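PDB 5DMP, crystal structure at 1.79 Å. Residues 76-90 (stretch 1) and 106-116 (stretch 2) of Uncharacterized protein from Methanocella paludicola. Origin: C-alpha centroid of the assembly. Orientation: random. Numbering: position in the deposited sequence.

Stretch 1, residues 76-90: VWDIGTYRNLREEKP
Stretch 2 106-116: IEVFLEGKKLK

Residues 76-84 and the strand through Ile106, both continuing from earlier in the chain, run antiparallel, their N-to-C directions 143° apart and their axes approaching to 4.6 Å. Both are extended (Thr81 phi/psi -134/-179, Phe109 -101/113). Thr81 pairs with Glu111 and Arg83 with Phe109 as hydrogen-bonded pairs, CA to CA 5.2 and 5.1 Å; Tyr82 with Leu110 and Asn84 with Val108 are the non-hydrogen-bonded pairs, at 4.4 and 4.6 Å. Four backbone bonds fix this register: Thr81 N to Glu111 O, 3.2 Å; Glu111 N to Thr81 O, 2.8 Å; Arg83 N to Phe109 O, 3.0 Å; and Phe109 N to Arg83 O, 2.9 Å. Leu85 N to Glu107 O, 2.9 Å, continues the ladder into a short 3-10 segment.

Glu111, which has the largest covered area, shares one sheet face with Thr81, Arg83 and Phe109. Its chi1 is m and chi2 t, and its carboxylate serves two partners: Thr81 OG1 (chi1 p) donates to Glu111 OE1 at 2.6 Å, while Arg83 NE forms a salt bridge with Glu111 OE2 at 3.2 Å. A carboxylate suits this place because it can accept from hydroxyl and guanidinium together. Arg83 (chi1 m, chi2 t, chi3 -97°) also lays its guanidinium flat on the Phe109 ring (chi1 t, chi2 -82°), planes at 17° and centres 4.2 Å apart. The acid lies at the guanidinium edge and the aromatic over its face, so the planar cation uses one face for the ring and its edge for the acid.

Glu107 (chi1 m, chi2 t) sits near two cations without a salt bridge to either. Its OE1 lies 4.3 Å from Arg86 NE, well out of the guanidinium plane, and 4.4 Å from Lys89 NZ, where water 4 links the charges, 2.7 Å from Lys89 NZ and 3.2 Å from Glu107 OE1.

On the other face, Tyr82 (chi1 p, chi2 91°) packs its CD1 against Val108 CG1 at 3.5 Å and its CB against Leu110 CD2 at 3.9 Å. All three are buried, where an aromatic ring against branched aliphatic side chains suits apolar packing.

Beyond the paired residues, Gly80 CA approaches Glu111 O to 3.2 Å; an ideal CB on Gly80 would clash with that oxygen. Asp78 (chi1 t) gathers backbone amides: Lys113 N to Asp78 OD1, 2.8 Å, and Leu115 N to Asp78 OD2, 2.9 Å. Its two carboxylate oxygens can accept from N-H groups of a loop that has left the ladder; the bonds of Lys114 N, 3.0 Å to Asp78 OD1 and 3.1 Å to Asp78 OD2, are weak. Lys114, extended beyond chi1 m, crosses the Trp77 face (chi1 t, chi2 94°). Its NZ stands 3.2 Å from the centroid of the five-membered ring and donates to Trp77 O at 2.8 Å, while Lys114 CD covers the six-membered ring, combining apolar and cationic contact.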

ATOM      1  N   VAL A  76     -10.507   5.115   2.146  1.00 26.67           N
ATOM      2  CA  VAL A  76      -9.200   5.595   1.717  1.00 25.49           C
ATOM      3  C   VAL A  76      -8.460   5.820   3.011  1.00 25.63           C
ATOM      4  O   VAL A  76      -8.699   6.783   3.748  1.00 25.78           O
ATOM      5  CB  VAL A  76      -9.263   6.888   0.844  1.00 25.63           C
ATOM      6  CG1 VAL A  76      -7.832   7.343   0.534  1.00 27.23           C
ATOM      7  CG2 VAL A  76      -9.990   6.514  -0.475  1.00 23.27           C
ATOM      8  N   TRP A  77      -7.587   4.869   3.314  1.00 25.36           N
ATOM      9  CA  TRP A  77      -6.947   4.781   4.603  1.00 27.64           C
ATOM     10  C   TRP A  77      -5.679   5.647   4.685  1.00 25.71           C
ATOM     11  O   TRP A  77      -5.375   6.193   5.743  1.00 26.47           O
ATOM     12  CB  TRP A  77      -6.736   3.261   4.967  1.00 27.86           C
ATOM     13  CG  TRP A  77      -6.119   3.038   6.350  1.00 26.61           C
ATOM     14  CD1 TRP A  77      -6.796   2.810   7.547  1.00 27.69           C
ATOM     15  CD2 TRP A  77      -4.693   2.990   6.670  1.00 26.85           C
ATOM     16  NE1 TRP A  77      -5.843   2.596   8.581  1.00 28.88           N
ATOM     17  CE2 TRP A  77      -4.578   2.751   8.071  1.00 27.02           C
ATOM     18  CE3 TRP A  77      -3.522   3.158   5.907  1.00 26.99           C
ATOM     19  CZ2 TRP A  77      -3.315   2.647   8.714  1.00 26.88           C
ATOM     20  CZ3 TRP A  77      -2.251   3.051   6.531  1.00 28.19           C
ATOM     21  CH2 TRP A  77      -2.185   2.807   7.955  1.00 29.26           C
ATOM     22  N   ASP A  78      -4.893   5.782   3.586  1.00 22.88           N
ATOM     23  CA  ASP A  78      -3.808   6.725   3.563  1.00 23.68           C
ATOM     24  C   ASP A  78      -3.607   7.091   2.102  1.00 24.43           C
ATOM     25  O   ASP A  78      -3.986   6.313   1.216  1.00 23.98           O
ATOM     26  CB  ASP A  78      -2.472   6.104   4.068  1.00 27.23           C
ATOM     27  CG  ASP A  78      -1.424   7.152   4.366  1.00 27.55           C
ATOM     28  OD1 ASP A  78      -1.768   8.366   4.475  1.00 30.51           O
ATOM     29  OD2 ASP A  78      -0.180   6.850   4.513  1.00 29.53           O
ATOM     30  N   ILE A  79      -3.110   8.281   1.838  1.00 26.82           N
ATOM     31  CA  ILE A  79      -2.910   8.693   0.439  1.00 27.12           C
ATOM     32  C   ILE A  79      -1.775   9.742   0.425  1.00 26.98           C
ATOM     33  O   ILE A  79      -1.475  10.441   1.424  1.00 27.42           O
ATOM     34  CB  ILE A  79      -4.232   9.247  -0.179  1.00 27.26           C
ATOM     35  CG1 ILE A  79      -4.125   9.296  -1.722  1.00 29.02           C
ATOM     36  CG2 ILE A  79      -4.524  10.648   0.449  1.00 28.01           C
ATOM     37  CD1 ILE A  79      -5.492   9.438  -2.409  1.00 28.06           C
ATOM     38  N   GLY A  80      -1.080   9.828  -0.690  1.00 25.88           N
ATOM     39  CA  GLY A  80      -0.042  10.839  -0.862  1.00 28.65           C
ATOM     40  C   GLY A  80       0.677  10.484  -2.159  1.00 27.53           C
ATOM     41  O   GLY A  80       0.059  10.125  -3.158  1.00 28.66           O
ATOM     42  N   THR A  81       1.981  10.611  -2.122  1.00 26.11           N
ATOM     43  CA  THR A  81       2.811  10.354  -3.282  1.00 27.06           C
ATOM     44  C   THR A  81       3.986   9.497  -2.811  1.00 26.55           C
ATOM     45  O   THR A  81       4.028   9.115  -1.616  1.00 27.18           O
ATOM     46  CB  THR A  81       3.367  11.703  -3.875  1.00 31.62           C
ATOM     47  OG1 THR A  81       4.097  12.420  -2.878  1.00 31.04           O
ATOM     48  CG2 THR A  81       2.192  12.625  -4.357  1.00 37.26           C
ATOM     49  N   TYR A  82       4.907   9.147  -3.707  1.00 25.80           N
ATOM     50  CA  TYR A  82       6.102   8.423  -3.266  1.00 26.48           C
ATOM     51  C   TYR A  82       7.261   8.807  -4.147  1.00 29.75           C
ATOM     52  O   TYR A  82       7.052   9.373  -5.229  1.00 30.71           O
ATOM     53  CB  TYR A  82       5.834   6.882  -3.355  1.00 26.32           C
ATOM     54  CG  TYR A  82       5.747   6.348  -4.767  1.00 24.84           C
ATOM     55  CD1 TYR A  82       6.892   5.866  -5.411  1.00 29.71           C
ATOM     56  CD2 TYR A  82       4.501   6.281  -5.444  1.00 26.31           C
ATOM     57  CE1 TYR A  82       6.831   5.331  -6.691  1.00 34.06           C
ATOM     58  CE2 TYR A  82       4.435   5.775  -6.749  1.00 25.83           C
ATOM     59  CZ  TYR A  82       5.562   5.321  -7.358  1.00 31.88           C
ATOM     60  OH  TYR A  82       5.468   4.828  -8.618  1.00 34.11           O
ATOM     61  N   ARG A  83       8.469   8.491  -3.704  1.00 26.66           N
ATOM     62  CA  ARG A  83       9.673   8.743  -4.477  1.00 31.61           C
ATOM     63  C   ARG A  83      10.356   7.391  -4.645  1.00 32.82           C
ATOM     64  O   ARG A  83      10.394   6.556  -3.725  1.00 29.83           O
ATOM     65  CB  ARG A  83      10.671   9.690  -3.721  1.00 30.53           C
ATOM     66  CG  ARG A  83      10.111  11.058  -3.413  1.00 40.03           C
ATOM     67  CD  ARG A  83      11.186  11.942  -2.774  1.00 39.50           C
ATOM     68  NE  ARG A  83      11.140  11.988  -1.289  1.00 39.64           N
ATOM     69  CZ  ARG A  83      12.064  11.418  -0.584  1.00 35.52           C
ATOM     70  NH1 ARG A  83      13.033  10.712  -1.216  1.00 47.24           N
ATOM     71  NH2 ARG A  83      12.064  11.564   0.746  1.00 31.34           N
ATOM     72  N   ASN A  84      10.943   7.184  -5.821  1.00 28.31           N
ATOM     73  CA  ASN A  84      11.583   5.902  -6.084  1.00 30.29           C
ATOM     74  C   ASN A  84      13.046   5.994  -5.576  1.00 31.83           C
ATOM     75  O   ASN A  84      13.858   6.702  -6.188  1.00 32.98           O
ATOM     76  CB  ASN A  84      11.603   5.691  -7.597  1.00 31.16           C
ATOM     77  CG  ASN A  84      12.426   4.470  -7.984  1.00 34.97           C
ATOM     78  OD1 ASN A  84      12.828   3.658  -7.128  1.00 31.32           O
ATOM     79  ND2 ASN A  84      12.637   4.315  -9.276  1.00 38.47           N
ATOM     80  N   LEU A  85      13.386   5.269  -4.497  1.00 29.81           N
ATOM     81  CA  LEU A  85      14.736   5.352  -3.925  1.00 27.49           C
ATOM     82  C   LEU A  85      15.774   4.734  -4.871  1.00 31.85           C
ATOM     83  O   LEU A  85      16.974   5.054  -4.760  1.00 34.67           O
ATOM     84  CB  LEU A  85      14.783   4.656  -2.552  1.00 29.08           C
ATOM     85  CG  LEU A  85      13.971   5.459  -1.509  1.00 30.12           C
ATOM     86  CD1 LEU A  85      13.869   4.696  -0.224  1.00 35.04           C
ATOM     87  CD2 LEU A  85      14.592   6.823  -1.295  1.00 32.08           C
ATOM     88  N   ARG A  86      15.331   3.840  -5.756  1.00 32.75           N
ATOM     89  CA  ARG A  86      16.286   3.145  -6.653  1.00 34.73           C
ATOM     90  C   ARG A  86      16.833   3.990  -7.800  1.00 40.33           C
ATOM     91  O   ARG A  86      17.699   3.512  -8.541  1.00 41.60           O
ATOM     92  CB  ARG A  86      15.752   1.781  -7.121  1.00 31.53           C
ATOM     93  CG  ARG A  86      15.569   0.844  -5.920  1.00 35.31           C
ATOM     94  CD  ARG A  86      15.210  -0.560  -6.301  1.00 34.20           C
ATOM     95  NE  ARG A  86      16.421  -1.205  -6.830  1.00 37.96           N
ATOM     96  CZ  ARG A  86      16.451  -2.274  -7.629  1.00 41.20           C
ATOM     97  NH1 ARG A  86      15.337  -2.896  -8.013  1.00 33.07           N
ATOM     98  NH2 ARG A  86      17.652  -2.749  -8.023  1.00 39.21           N
ATOM     99  N   GLU A  87      16.336   5.219  -7.947  1.00 42.21           N
ATOM    100  CA  GLU A  87      16.964   6.268  -8.813  1.00 47.54           C
ATOM    101  C   GLU A  87      18.119   6.976  -8.164  1.00 54.89           C
ATOM    102  O   GLU A  87      18.930   7.637  -8.861  1.00 43.26           O
ATOM    103  CB  GLU A  87      15.956   7.334  -9.228  1.00 50.32           C
ATOM    104  CG  GLU A  87      14.927   6.869 -10.236  1.00 50.79           C
ATOM    105  CD  GLU A  87      15.458   6.718 -11.688  1.00 59.72           C
ATOM    106  OE1 GLU A  87      14.606   6.618 -12.602  1.00 64.52           O
ATOM    107  OE2 GLU A  87      16.692   6.688 -11.952  1.00 59.05           O
ATOM    108  N   GLU A  88      18.226   6.836  -6.842  1.00 44.17           N
ATOM    109  CA  GLU A  88      19.318   7.491  -6.081  1.00 41.44           C
ATOM    110  C   GLU A  88      20.559   6.699  -5.906  1.00 49.47           C
ATOM    111  O   GLU A  88      21.023   6.450  -4.789  1.00 44.59           O
ATOM    112  CB  GLU A  88      18.778   7.963  -4.761  1.00 44.53           C
ATOM    113  CG  GLU A  88      17.535   8.820  -4.990  1.00 41.82           C
ATOM    114  CD  GLU A  88      17.225   9.669  -3.772  1.00 53.87           C
ATOM    115  OE1 GLU A  88      18.201  10.149  -3.112  1.00 51.97           O
ATOM    116  OE2 GLU A  88      16.023   9.824  -3.457  1.00 51.72           O
ATOM    117  N   LYS A  89      21.154   6.312  -7.033  1.00 43.07           N
ATOM    118  CA  LYS A  89      22.208   5.307  -6.991  1.00 47.41           C
ATOM    119  C   LYS A  89      23.310   5.724  -7.945  1.00 40.12           C
ATOM    120  O   LYS A  89      23.068   6.544  -8.819  1.00 44.61           O
ATOM    121  CB  LYS A  89      21.647   3.944  -7.415  1.00 46.73           C
ATOM    122  CG  LYS A  89      20.437   3.481  -6.619  1.00 47.77           C
ATOM    123  CD  LYS A  89      20.855   2.691  -5.410  1.00 52.22           C
ATOM    124  CE  LYS A  89      19.601   2.381  -4.625  1.00 56.42           C
ATOM    125  NZ  LYS A  89      19.901   2.307  -3.173  1.00 61.76           N
ATOM    126  N   PRO A  90      24.509   5.156  -7.777  1.00 46.70           N
ATOM    127  CA  PRO A  90      25.543   5.415  -8.790  1.00 46.70           C
ATOM    128  C   PRO A  90      25.143   4.824 -10.174  1.00 52.56           C
ATOM    129  O   PRO A  90      24.183   4.015 -10.269  1.00 49.63           O
ATOM    130  CB  PRO A  90      26.782   4.751  -8.178  1.00 53.71           C
ATOM    131  CG  PRO A  90      26.268   3.690  -7.240  1.00 53.59           C
ATOM    132  CD  PRO A  90      24.928   4.150  -6.773  1.00 46.49           C
ATOM    133  N   ILE A 106      11.218  -3.311  -5.220  1.00 30.56           N
ATOM    134  CA  ILE A 106      10.811  -1.919  -5.249  1.00 28.82           C
ATOM    135  C   ILE A 106      11.199  -1.325  -3.884  1.00 27.00           C
ATOM    136  O   ILE A 106      10.864  -1.913  -2.823  1.00 27.18           O
ATOM    137  CB  ILE A 106       9.250  -1.842  -5.403  1.00 29.53           C
ATOM    138  CG1 ILE A 106       8.799  -2.355  -6.809  1.00 30.80           C
ATOM    139  CG2 ILE A 106       8.725  -0.420  -5.126  1.00 27.49           C
ATOM    140  CD1 ILE A 106       7.275  -2.628  -6.913  1.00 29.39           C
ATOM    141  N   GLU A 107      11.916  -0.212  -3.925  1.00 25.98           N
ATOM    142  CA  GLU A 107      12.239   0.555  -2.676  1.00 26.72           C
ATOM    143  C   GLU A 107      11.812   1.976  -2.857  1.00 29.10           C
ATOM    144  O   GLU A 107      12.333   2.666  -3.755  1.00 27.71           O
ATOM    145  CB  GLU A 107      13.754   0.482  -2.390  1.00 29.29           C
ATOM    146  CG  GLU A 107      14.149  -0.993  -2.244  1.00 30.28           C
ATOM    147  CD  GLU A 107      15.657  -1.253  -2.120  1.00 40.44           C
ATOM    148  OE1 GLU A 107      16.461  -0.441  -2.629  1.00 44.78           O
ATOM    149  OE2 GLU A 107      16.034  -2.266  -1.459  1.00 38.06           O
ATOM    150  N   VAL A 108      10.858   2.437  -2.013  1.00 26.01           N
ATOM    151  CA  VAL A 108      10.266   3.759  -2.219  1.00 25.84           C
ATOM    152  C   VAL A 108      10.182   4.515  -0.881  1.00 27.46           C
ATOM    153  O   VAL A 108      10.149   3.879   0.225  1.00 25.97           O
ATOM    154  CB  VAL A 108       8.826   3.618  -2.787  1.00 25.93           C
ATOM    155  CG1 VAL A 108       8.920   3.215  -4.301  1.00 27.67           C
ATOM    156  CG2 VAL A 108       7.926   2.625  -1.984  1.00 25.93           C
ATOM    157  N   PHE A 109      10.147   5.834  -0.977  1.00 24.78           N
ATOM    158  CA  PHE A 109       9.903   6.638   0.184  1.00 25.76           C
ATOM    159  C   PHE A 109       8.420   7.047   0.086  1.00 25.28           C
ATOM    160  O   PHE A 109       8.048   7.779  -0.845  1.00 26.33           O
ATOM    161  CB  PHE A 109      10.762   7.887   0.166  1.00 26.72           C
ATOM    162  CG  PHE A 109      10.714   8.617   1.495  1.00 26.79           C
ATOM    163  CD1 PHE A 109       9.625   9.479   1.781  1.00 27.38           C
ATOM    164  CD2 PHE A 109      11.705   8.383   2.483  1.00 28.34           C
ATOM    165  CE1 PHE A 109       9.530  10.131   3.030  1.00 30.04           C
ATOM    166  CE2 PHE A 109      11.640   9.061   3.705  1.00 28.28           C
ATOM    167  CZ  PHE A 109      10.536   9.886   4.001  1.00 29.50           C
ATOM    168  N   LEU A 110       7.585   6.551   0.997  1.00 24.80           N
ATOM    169  CA  LEU A 110       6.152   6.868   0.894  1.00 25.09           C
ATOM    170  C   LEU A 110       5.943   8.240   1.596  1.00 27.70           C
ATOM    171  O   LEU A 110       6.418   8.471   2.731  1.00 28.60           O
ATOM    172  CB  LEU A 110       5.321   5.827   1.639  1.00 23.53           C
ATOM    173  CG  LEU A 110       5.420   4.410   1.040  1.00 23.89           C
ATOM    174  CD1 LEU A 110       4.546   3.452   1.864  1.00 27.38           C
ATOM    175  CD2 LEU A 110       5.090   4.369  -0.479  1.00 23.30           C
ATOM    176  N   GLU A 111       5.211   9.126   0.933  1.00 28.67           N
ATOM    177  CA  GLU A 111       4.850  10.432   1.505  1.00 29.32           C
ATOM    178  C   GLU A 111       3.341  10.465   1.727  1.00 30.01           C
ATOM    179  O   GLU A 111       2.544  11.054   0.949  1.00 30.13           O
ATOM    180  CB  GLU A 111       5.252  11.529   0.507  1.00 33.85           C
ATOM    181  CG  GLU A 111       6.758  11.484   0.208  1.00 41.21           C
ATOM    182  CD  GLU A 111       7.162  12.196  -1.082  1.00 58.76           C
ATOM    183  OE1 GLU A 111       6.548  11.971  -2.179  1.00 64.42           O
ATOM    184  OE2 GLU A 111       8.140  12.969  -1.020  1.00 71.59           O
ATOM    185  N   GLY A 112       2.926   9.816   2.784  1.00 26.61           N
ATOM    186  CA  GLY A 112       1.532   9.752   3.130  1.00 26.94           C
ATOM    187  C   GLY A 112       1.212  10.618   4.363  1.00 29.31           C
ATOM    188  O   GLY A 112       2.100  11.363   4.894  1.00 30.31           O
ATOM    189  N   LYS A 113      -0.006  10.479   4.870  1.00 31.62           N
ATOM    190  CA  LYS A 113      -0.385  11.082   6.137  1.00 32.67           C
ATOM    191  C   LYS A 113      -0.142  10.095   7.265  1.00 35.13           C
ATOM    192  O   LYS A 113       0.129  10.522   8.402  1.00 39.21           O
ATOM    193  CB  LYS A 113      -1.856  11.516   6.152  1.00 37.89           C
ATOM    194  CG  LYS A 113      -2.231  12.413   4.968  1.00 43.86           C
ATOM    195  CD  LYS A 113      -1.662  13.826   5.086  1.00 58.63           C
ATOM    196  CE  LYS A 113      -2.763  14.827   5.434  1.00 67.93           C
ATOM    197  NZ  LYS A 113      -2.144  16.002   6.100  1.00 73.17           N
ATOM    198  N   LYS A 114      -0.230   8.797   6.988  1.00 28.77           N
ATOM    199  CA  LYS A 114      -0.026   7.815   8.042  1.00 28.23           C
ATOM    200  C   LYS A 114       1.342   7.145   7.941  1.00 35.25           C
ATOM    201  O   LYS A 114       2.013   6.885   8.974  1.00 35.49           O
ATOM    202  CB  LYS A 114      -1.131   6.773   8.124  1.00 29.56           C
ATOM    203  CG  LYS A 114      -2.540   7.410   8.427  1.00 29.31           C
ATOM    204  CD  LYS A 114      -3.598   6.334   8.454  1.00 29.95           C
ATOM    205  CE  LYS A 114      -5.017   6.952   8.647  1.00 26.18           C
ATOM    206  NZ  LYS A 114      -6.050   5.894   8.461  1.00 27.11           N
ATOM    207  N   LEU A 115       1.732   6.809   6.720  1.00 28.43           N
ATOM    208  CA  LEU A 115       3.052   6.224   6.434  1.00 27.46           C
ATOM    209  C   LEU A 115       3.938   7.258   5.809  1.00 30.20           C
ATOM    210  O   LEU A 115       3.550   7.939   4.837  1.00 29.89           O
ATOM    211  CB  LEU A 115       2.898   5.028   5.463  1.00 28.91           C
ATOM    212  CG  LEU A 115       2.070   3.801   5.795  1.00 31.05           C
ATOM    213  CD1 LEU A 115       2.446   2.719   4.789  1.00 28.73           C
ATOM    214  CD2 LEU A 115       2.419   3.364   7.252  1.00 33.37           C
ATOM    215  N   LYS A 116       5.125   7.452   6.377  1.00 28.72           N
ATOM    216  CA  LYS A 116       6.053   8.444   5.820  1.00 31.49           C
ATOM    217  C   LYS A 116       7.395   7.914   6.014  1.00 36.69           C
ATOM    218  O   LYS A 116       7.975   8.074   7.097  1.00 40.61           O
ATOM    219  CB  LYS A 116       6.107   9.787   6.590  1.00 39.84           C
ATOM    220  CG  LYS A 116       4.848  10.441   7.064  1.00 50.92           C
ATOM    221  CD  LYS A 116       5.210  11.891   7.466  1.00 58.40           C
ATOM    222  CE  LYS A 116       4.054  12.575   8.199  1.00 64.92           C
ATOM    223  NZ  LYS A 116       2.996  13.045   7.254  1.00 59.39           N
TER
HETATM  224  O   HOH W   1       2.319  13.642  -0.725  1.00 55.73           O
HETATM  225  O   HOH W   2      12.074   0.897  -6.552  1.00 31.15           O
HETATM  226  O   HOH W   3      17.499   1.868  -0.983  1.00 59.70           O
HETATM  227  O   HOH W   4      17.305   2.597  -2.606  1.00 68.94           O